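PDB 5IG2: short-chain dehydrogenase/reductase SDR from Burkholderia phymatum, which binds NAD and probably catalyses NAD(P)-dependent oxidation of a CH-OH group or reduction of the corresponding carbonyl. Local coordinates for residues B[91-97]-B[142-148]; B[111-117]-B[210-216]. All blocks are in the same frame, centred on the assembly; numbering follows the deposited sequence. Where two conformers were deposited one is given.

Contact 1: B[91-97]-B[142-148]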
loop_
_atom_site.group_PDB
_atom_site.type_symbol
_atom_site.label_atom_id
_atom_site.label_comp_id
_atom_site.label_asym_id
_atom_site.label_seq_id
_atom_site.Cartn_x
_atom_site.Cartn_y
_atom_site.Cartn_z
ATOM N N LYS B 91 -10.588 -54.711 24.804
ATOM C CA LYS B 91 -11.964 -54.442 25.196
ATOM C C LYS B 91 -12.650 -53.705 24.056
ATOM O O LYS B 91 -11.994 -53.086 23.216
ATOM C CB LYS B 91 -12.052 -53.570 26.459
ATOM C CG LYS B 91 -11.231 -54.018 27.664
ATOM C CD LYS B 91 -11.988 -55.029 28.509
ATOM C CE LYS B 91 -11.275 -55.294 29.836
ATOM N NZ LYS B 91 -11.211 -54.075 30.704
ATOM N N VAL B 92 -13.982 -53.764 24.045
ATOM C CA VAL B 92 -14.811 -52.886 23.224
ATOM C C VAL B 92 -15.919 -52.333 24.113
ATOM O O VAL B 92 -16.690 -53.104 24.696
ATOM C CB VAL B 92 -15.413 -53.613 22.008
ATOM C CG1 VAL B 92 -16.266 -52.644 21.199
ATOM C CG2 VAL B 92 -14.322 -54.226 21.146
ATOM N N HIS B 93 -16.001 -51.008 24.226
ATOM C CA HIS B 93 -17.006 -50.391 25.082
ATOM C C HIS B 93 -18.074 -49.634 24.326
ATOM O O HIS B 93 -19.210 -49.547 24.800
ATOM C CB HIS B 93 -16.348 -49.431 26.073
ATOM C CG HIS B 93 -15.372 -50.098 26.977
ATOM N ND1 HIS B 93 -14.012 -49.990 26.806
ATOM C CD2 HIS B 93 -15.556 -50.907 28.046
ATOM C CE1 HIS B 93 -13.399 -50.684 27.747
ATOM N NE2 HIS B 93 -14.313 -51.252 28.511
ATOM N N LEU B 94 -17.728 -49.079 23.174
ATOM C CA LEU B 94 -18.648 -48.287 22.376
ATOM C C LEU B 94 -18.572 -48.768 20.935
ATOM O O LEU B 94 -17.479 -48.859 20.370
ATOM C CB LEU B 94 -18.278 -46.805 22.483
ATOM C CG LEU B 94 -19.267 -45.740 22.043
ATOM C CD1 LEU B 94 -20.655 -46.027 22.594
ATOM C CD2 LEU B 94 -18.757 -44.384 22.513
ATOM N N LEU B 95 -19.726 -49.082 20.347
ATOM C CA LEU B 95 -19.797 -49.511 18.956
ATOM C C LEU B 95 -20.742 -48.589 18.213
ATOM O O LEU B 95 -21.900 -48.434 18.615
ATOM C CB LEU B 95 -20.278 -50.960 18.832
ATOM C CG LEU B 95 -20.573 -51.423 17.396
ATOM C CD1 LEU B 95 -19.291 -51.464 16.559
ATOM C CD2 LEU B 95 -21.256 -52.784 17.382
ATOM N N PHE B 96 -20.255 -47.989 17.129
ATOM C CA PHE B 96 -21.076 -47.170 16.236
ATOM C C PHE B 96 -21.270 -47.952 14.939
ATOM O O PHE B 96 -20.359 -48.004 14.107
ATOM C CB PHE B 96 -20.415 -45.820 15.944
ATOM C CG PHE B 96 -20.330 -44.894 17.125
ATOM C CD1 PHE B 96 -19.267 -44.959 18.002
ATOM C CD2 PHE B 96 -21.293 -43.921 17.324
ATOM C CE1 PHE B 96 -19.181 -44.091 19.077
ATOM C CE2 PHE B 96 -21.212 -43.052 18.398
ATOM C CZ PHE B 96 -20.152 -43.135 19.274
ATOM N N ASN B 97 -22.449 -48.559 14.757
ATOM C CA ASN B 97 -22.785 -49.214 13.483
ATOM C C ASN B 97 -23.339 -48.127 12.569
ATOM O O ASN B 97 -24.548 -47.881 12.508
ATOM C CB ASN B 97 -23.787 -50.354 13.668
ATOM C CG ASN B 97 -23.229 -51.522 14.482
ATOM O OD1 ASN B 97 -22.184 -52.088 14.158
ATOM N ND2 ASN B 97 -23.943 -51.893 15.539
ATOM N N GLU B 142 -18.926 -54.971 31.999
ATOM C CA GLU B 142 -18.609 -53.557 32.065
ATOM C C GLU B 142 -19.693 -52.780 31.342
ATOM O O GLU B 142 -20.403 -53.318 30.489
ATOM C CB GLU B 142 -17.255 -53.240 31.425
ATOM C CG GLU B 142 -16.066 -53.743 32.188
ATOM C CD GLU B 142 -14.763 -53.357 31.522
ATOM O OE1 GLU B 142 -13.943 -54.266 31.269
ATOM O OE2 GLU B 142 -14.565 -52.152 31.246
ATOM N N ALA B 143 -19.807 -51.502 31.696
ATOM C CA ALA B 143 -20.667 -50.599 30.945
ATOM C C ALA B 143 -20.239 -50.582 29.483
ATOM O O ALA B 143 -19.051 -50.448 29.169
ATOM C CB ALA B 143 -20.605 -49.190 31.533
ATOM N N ALA B 144 -21.210 -50.748 28.589
ATOM C CA ALA B 144 -20.951 -50.696 27.160
ATOM C C ALA B 144 -22.218 -50.218 26.473
ATOM O O ALA B 144 -23.306 -50.244 27.056
ATOM C CB ALA B 144 -20.503 -52.057 26.610
ATOM N N HIS B 145 -22.071 -49.777 25.223
ATOM C CA HIS B 145 -23.186 -49.145 24.528
ATOM C C HIS B 145 -22.993 -49.286 23.023
ATOM O O HIS B 145 -21.884 -49.101 22.510
ATOM C CB HIS B 145 -23.297 -47.661 24.922
ATOM C CG HIS B 145 -24.686 -47.107 24.862
ATOM N ND1 HIS B 145 -25.613 -47.309 25.862
ATOM C CD2 HIS B 145 -25.300 -46.338 23.929
ATOM C CE1 HIS B 145 -26.738 -46.694 25.547
ATOM N NE2 HIS B 145 -26.577 -46.100 24.377
ATOM N N ILE B 146 -24.086 -49.598 22.328
ATOM C CA ILE B 146 -24.122 -49.735 20.876
ATOM C C ILE B 146 -25.006 -48.634 20.301
ATOM O O ILE B 146 -26.167 -48.488 20.708
ATOM C CB ILE B 146 -24.659 -51.115 20.468
ATOM C CG1 ILE B 146 -23.732 -52.219 20.997
ATOM C CG2 ILE B 146 -24.901 -51.160 18.941
ATOM C CD1 ILE B 146 -24.324 -53.603 20.900
ATOM N N VAL B 147 -24.473 -47.876 19.345
ATOM C CA VAL B 147 -25.222 -46.827 18.664
ATOM C C VAL B 147 -25.358 -47.203 17.200
ATOM O O VAL B 147 -24.347 -47.386 16.502
ATOM C CB VAL B 147 -24.550 -45.459 18.792
ATOM C CG1 VAL B 147 -25.370 -44.449 18.032
ATOM C CG2 VAL B 147 -24.395 -45.069 20.261
ATOM N N ASN B 148 -26.600 -47.293 16.732
ATOM C CA ASN B 148 -26.902 -47.568 15.332
ATOM C C ASN B 148 -27.384 -46.293 14.659
ATOM O O ASN B 148 -28.310 -45.638 15.154
ATOM C CB ASN B 148 -27.966 -48.665 15.205
ATOM C CG ASN B 148 -27.488 -49.995 15.741
ATOM O OD1 ASN B 148 -26.279 -50.254 15.805
ATOM N ND2 ASN B 148 -28.430 -50.848 16.130
#

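Contact 2: B[111-117]-B[210-216]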
loop_
_atom_site.group_PDB
_atom_site.type_symbol
_atom_site.label_atom_id
_atom_site.label_comp_id
_atom_site.label_asym_id
_atom_site.label_seq_id
_atom_site.Cartn_x
_atom_site.Cartn_y
_atom_site.Cartn_z
ATOM N N SER B 111 -32.761 -51.677 -9.317
ATOM C CA SER B 111 -32.393 -53.042 -9.659
ATOM C C SER B 111 -32.340 -53.921 -8.414
ATOM O O SER B 111 -32.296 -53.434 -7.279
ATOM C CB SER B 111 -31.032 -53.065 -10.350
ATOM O OG SER B 111 -30.045 -52.617 -9.437
ATOM N N ALA B 112 -32.332 -55.240 -8.643
ATOM C CA ALA B 112 -32.048 -56.171 -7.553
ATOM C C ALA B 112 -30.714 -55.842 -6.892
ATOM O O ALA B 112 -30.580 -55.916 -5.662
ATOM C CB ALA B 112 -32.049 -57.613 -8.070
ATOM N N ASN B 113 -29.714 -55.468 -7.696
ATOM C CA ASN B 113 -28.413 -55.103 -7.142
ATOM C C ASN B 113 -28.523 -53.893 -6.219
ATOM O O ASN B 113 -27.797 -53.800 -5.219
ATOM C CB ASN B 113 -27.411 -54.817 -8.268
ATOM C CG ASN B 113 -26.814 -56.079 -8.875
ATOM O OD1 ASN B 113 -26.983 -57.184 -8.355
ATOM N ND2 ASN B 113 -26.099 -55.910 -9.980
ATOM N N ASP B 114 -29.400 -52.940 -6.549
ATOM C CA ASP B 114 -29.581 -51.782 -5.675
ATOM C C ASP B 114 -30.080 -52.215 -4.302
ATOM O O ASP B 114 -29.586 -51.747 -3.267
ATOM C CB ASP B 114 -30.561 -50.779 -6.288
ATOM C CG ASP B 114 -30.027 -50.098 -7.540
ATOM O OD1 ASP B 114 -28.792 -50.000 -7.717
ATOM O OD2 ASP B 114 -30.872 -49.660 -8.356
ATOM N N TRP B 115 -31.087 -53.095 -4.279
ATOM C CA TRP B 115 -31.601 -53.608 -3.014
ATOM C C TRP B 115 -30.516 -54.349 -2.240
ATOM O O TRP B 115 -30.343 -54.136 -1.037
ATOM C CB TRP B 115 -32.791 -54.537 -3.263
ATOM C CG TRP B 115 -34.055 -53.860 -3.701
ATOM C CD1 TRP B 115 -34.467 -53.641 -4.985
ATOM C CD2 TRP B 115 -35.095 -53.352 -2.854
ATOM N NE1 TRP B 115 -35.684 -53.002 -4.989
ATOM C CE2 TRP B 115 -36.095 -52.817 -3.696
ATOM C CE3 TRP B 115 -35.274 -53.290 -1.471
ATOM C CZ2 TRP B 115 -37.261 -52.228 -3.195
ATOM C CZ3 TRP B 115 -36.433 -52.702 -0.976
ATOM C CH2 TRP B 115 -37.409 -52.178 -1.835
ATOM N N ALA B 116 -29.794 -55.249 -2.913
ATOM C CA ALA B 116 -28.748 -56.014 -2.237
ATOM C C ALA B 116 -27.659 -55.104 -1.675
ATOM O O ALA B 116 -27.130 -55.353 -0.583
ATOM C CB ALA B 116 -28.141 -57.030 -3.204
ATOM N N TRP B 117 -27.290 -54.061 -2.417
ATOM C CA TRP B 117 -26.229 -53.168 -1.967
ATOM C C TRP B 117 -26.651 -52.407 -0.716
ATOM O O TRP B 117 -25.973 -52.457 0.319
ATOM C CB TRP B 117 -25.865 -52.195 -3.087
ATOM C CG TRP B 117 -24.816 -51.169 -2.706
ATOM C CD1 TRP B 117 -23.690 -51.378 -1.960
ATOM C CD2 TRP B 117 -24.817 -49.775 -3.052
ATOM N NE1 TRP B 117 -22.981 -50.201 -1.836
ATOM C CE2 TRP B 117 -23.654 -49.202 -2.493
ATOM C CE3 TRP B 117 -25.688 -48.957 -3.785
ATOM C CZ2 TRP B 117 -23.332 -47.844 -2.650
ATOM C CZ3 TRP B 117 -25.375 -47.600 -3.933
ATOM C CH2 TRP B 117 -24.204 -47.060 -3.366
ATOM N N ARG B 210 -19.781 -48.441 -4.099
ATOM C CA ARG B 210 -20.572 -49.598 -4.500
ATOM C C ARG B 210 -19.623 -50.663 -5.040
ATOM O O ARG B 210 -18.760 -50.349 -5.872
ATOM C CB ARG B 210 -21.621 -49.236 -5.555
ATOM C CG ARG B 210 -22.471 -50.434 -6.006
ATOM C CD ARG B 210 -23.154 -50.199 -7.359
ATOM N NE ARG B 210 -24.228 -49.217 -7.270
ATOM C CZ ARG B 210 -25.525 -49.510 -7.239
ATOM N NH1 ARG B 210 -25.935 -50.776 -7.309
ATOM N NH2 ARG B 210 -26.418 -48.529 -7.149
ATOM N N PRO B 211 -19.724 -51.912 -4.580
ATOM C CA PRO B 211 -18.817 -52.953 -5.078
ATOM C C PRO B 211 -19.093 -53.258 -6.536
ATOM O O PRO B 211 -20.223 -53.133 -7.016
ATOM C CB PRO B 211 -19.131 -54.160 -4.190
ATOM C CG PRO B 211 -20.475 -53.912 -3.675
ATOM C CD PRO B 211 -20.620 -52.422 -3.532
ATOM N N GLU B 212 -18.035 -53.667 -7.240
ATOM C CA GLU B 212 -18.146 -53.886 -8.678
ATOM C C GLU B 212 -19.198 -54.940 -8.996
ATOM O O GLU B 212 -19.922 -54.827 -9.992
ATOM C CB GLU B 212 -16.785 -54.280 -9.256
ATOM C CG GLU B 212 -16.797 -54.682 -10.735
ATOM C CD GLU B 212 -16.901 -53.496 -11.700
ATOM O OE1 GLU B 212 -17.116 -53.735 -12.915
ATOM O OE2 GLU B 212 -16.764 -52.334 -11.251
ATOM N N ALA B 213 -19.319 -55.959 -8.145
ATOM C CA ALA B 213 -20.266 -57.031 -8.419
ATOM C C ALA B 213 -21.717 -56.560 -8.377
ATOM O O ALA B 213 -22.584 -57.219 -8.953
ATOM C CB ALA B 213 -20.056 -58.176 -7.430
ATOM N N LEU B 214 -22.003 -55.438 -7.723
ATOM C CA LEU B 214 -23.365 -54.932 -7.643
ATOM C C LEU B 214 -23.606 -53.733 -8.553
ATOM O O LEU B 214 -24.620 -53.046 -8.395
ATOM C CB LEU B 214 -23.701 -54.582 -6.195
ATOM C CG LEU B 214 -23.679 -55.808 -5.277
ATOM C CD1 LEU B 214 -23.818 -55.433 -3.795
ATOM C CD2 LEU B 214 -24.769 -56.776 -5.703
ATOM N N ARG B 215 -22.712 -53.468 -9.504
ATOM C CA ARG B 215 -22.932 -52.370 -10.431
ATOM C C ARG B 215 -24.128 -52.645 -11.337
ATOM O O ARG B 215 -24.522 -53.794 -11.576
ATOM C CB ARG B 215 -21.700 -52.128 -11.290
ATOM C CG ARG B 215 -20.501 -51.686 -10.505
ATOM C CD ARG B 215 -19.684 -50.674 -11.278
ATOM N NE ARG B 215 -18.308 -50.630 -10.796
ATOM C CZ ARG B 215 -17.923 -50.036 -9.669
ATOM N NH1 ARG B 215 -16.641 -50.059 -9.324
ATOM N NH2 ARG B 215 -18.812 -49.425 -8.889
ATOM N N ASN B 216 -24.708 -51.558 -11.844
ATOM C CA ASN B 216 -25.833 -51.613 -12.771
ATOM C C ASN B 216 -25.316 -51.422 -14.189
ATOM O O ASN B 216 -24.650 -50.422 -14.480
ATOM C CB ASN B 216 -26.864 -50.537 -12.437
ATOM C CG ASN B 216 -27.515 -50.758 -11.090
ATOM O OD1 ASN B 216 -27.927 -51.875 -10.771
ATOM N ND2 ASN B 216 -27.603 -49.696 -10.283
#

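Contact 1: B[91-97]-B[142-148]
One carboxylate, that of Glu142, receives two side chains from the approach to the neighbouring strand: Lys91 NZ makes a salt bridge to Glu142 OE1 (2.8 Å), and His93 NE2 donates to Glu142 OE2 (2.9 Å) with the oxygen near the imidazole plane, a His-carboxylate hydrogen bond. This polar cluster sits at the N-terminal ends of two parallel strands, 94-97 and 144-148, whose axes approach to 4.7 Å at 13°. Pairing follows from four backbone bonds: His145 N to His93 O (2.9 Å), Leu95 N to His145 O (3.1 Å), Val147 N to Leu95 O (2.7 Å, nearly linear at 176°) and Asn97 N to Val147 O (2.8 Å). Phe96 CD2 packs against Val147 CB (3.9 Å) on one face, which also carries Leu94 and His145; Leu95 and Ile146 lie on the other. There, at the C-terminal end, Asn97 ND2 donates to Asn148 OD1 (2.9 Å), while Asn148 ND2 is hydrogen-bonded to Thr175 OG1. These are central strands of the Rossmann-fold sheet: 94-97 also bonds to strand 16-20, His145 reaches Ser192 on strand 189-194, helix 242-254 packs on Phe96 and Val147, and helix 112-140 packs on Leu95 and Ile146 through Met137.

Contact 2: B[111-117]-B[210-216]
The start of helix 112-140 faces an irregular loop, 210-216, which contains a short 3-10 segment at 212-213; the backbones come closest at Asn113 and Leu214, whose CA atoms are 5.1 Å apart. Ser111 is the N-cap: Asp114 N donates to Ser111 OG (3.0 Å) and Ser111 N to Asp114 OD2 (2.9 Å), a reciprocal pair that defines a capping box. The same two side chains also bind the loop. Ser111 OG donates to Asn216 OD1 (2.6 Å), and Asn216 ND2 to Asp114 OD1 (2.8 Å, 179°). Asp114 OD1 further receives Arg210 NH2 (2.8 Å) and Arg210 NH1 (3.0 Å) in a salt bridge, and Glu207 is a second acidic partner of Arg210. Arg210 NH1 also donates to Leu214 O (2.8 Å), tying the loop to itself, while Asn113 ND2 reaches Arg215 O (3.1 Å). Apolar contacts complete the interface: Arg210 CB lies 3.8 Å from the centroid of the six-membered Trp117 ring, 20° off its normal, a CH-pi contact; Trp117 CD1 meets Pro211 CD at 3.6 Å, and Trp117 CB meets Leu214 CD1 at 3.9 Å. With the Trp117 side chain about 5 Å from bound NAD, and that of Pro211 about 6 Å from that of NAD-binding Asp71, this capped helix start and the loop after strand 189-194 probably help to border the cofactor cleft, consistent with the substrate-binding loop region of SDR enzymes.

Overall arrangement
Contact 1 and contact 2 have centres 30 Å apart, on opposite sides of the chain's centre, and their nearest atoms are about 13 Å from each other. Their segments alternate along the chain, in the order 91-97, 111-117, 142-148, 210-216. Helix 112-140 supplies the connection: it starts in contact 2 and, as the crossover between strands 94-97 and 144-149, leads back to contact 1, forming a right-handed beta-alpha-beta unit of the Rossmann fold. Contact 1 belongs to the buried parallel sheet, whereas contact 2, a helix start and a loop, is partly buried and lies beyond the strands' C-terminal ends. NAD lies nearer the latter, about 5 Å from Trp117 compared with about 8 Å from Asn97 (side chains).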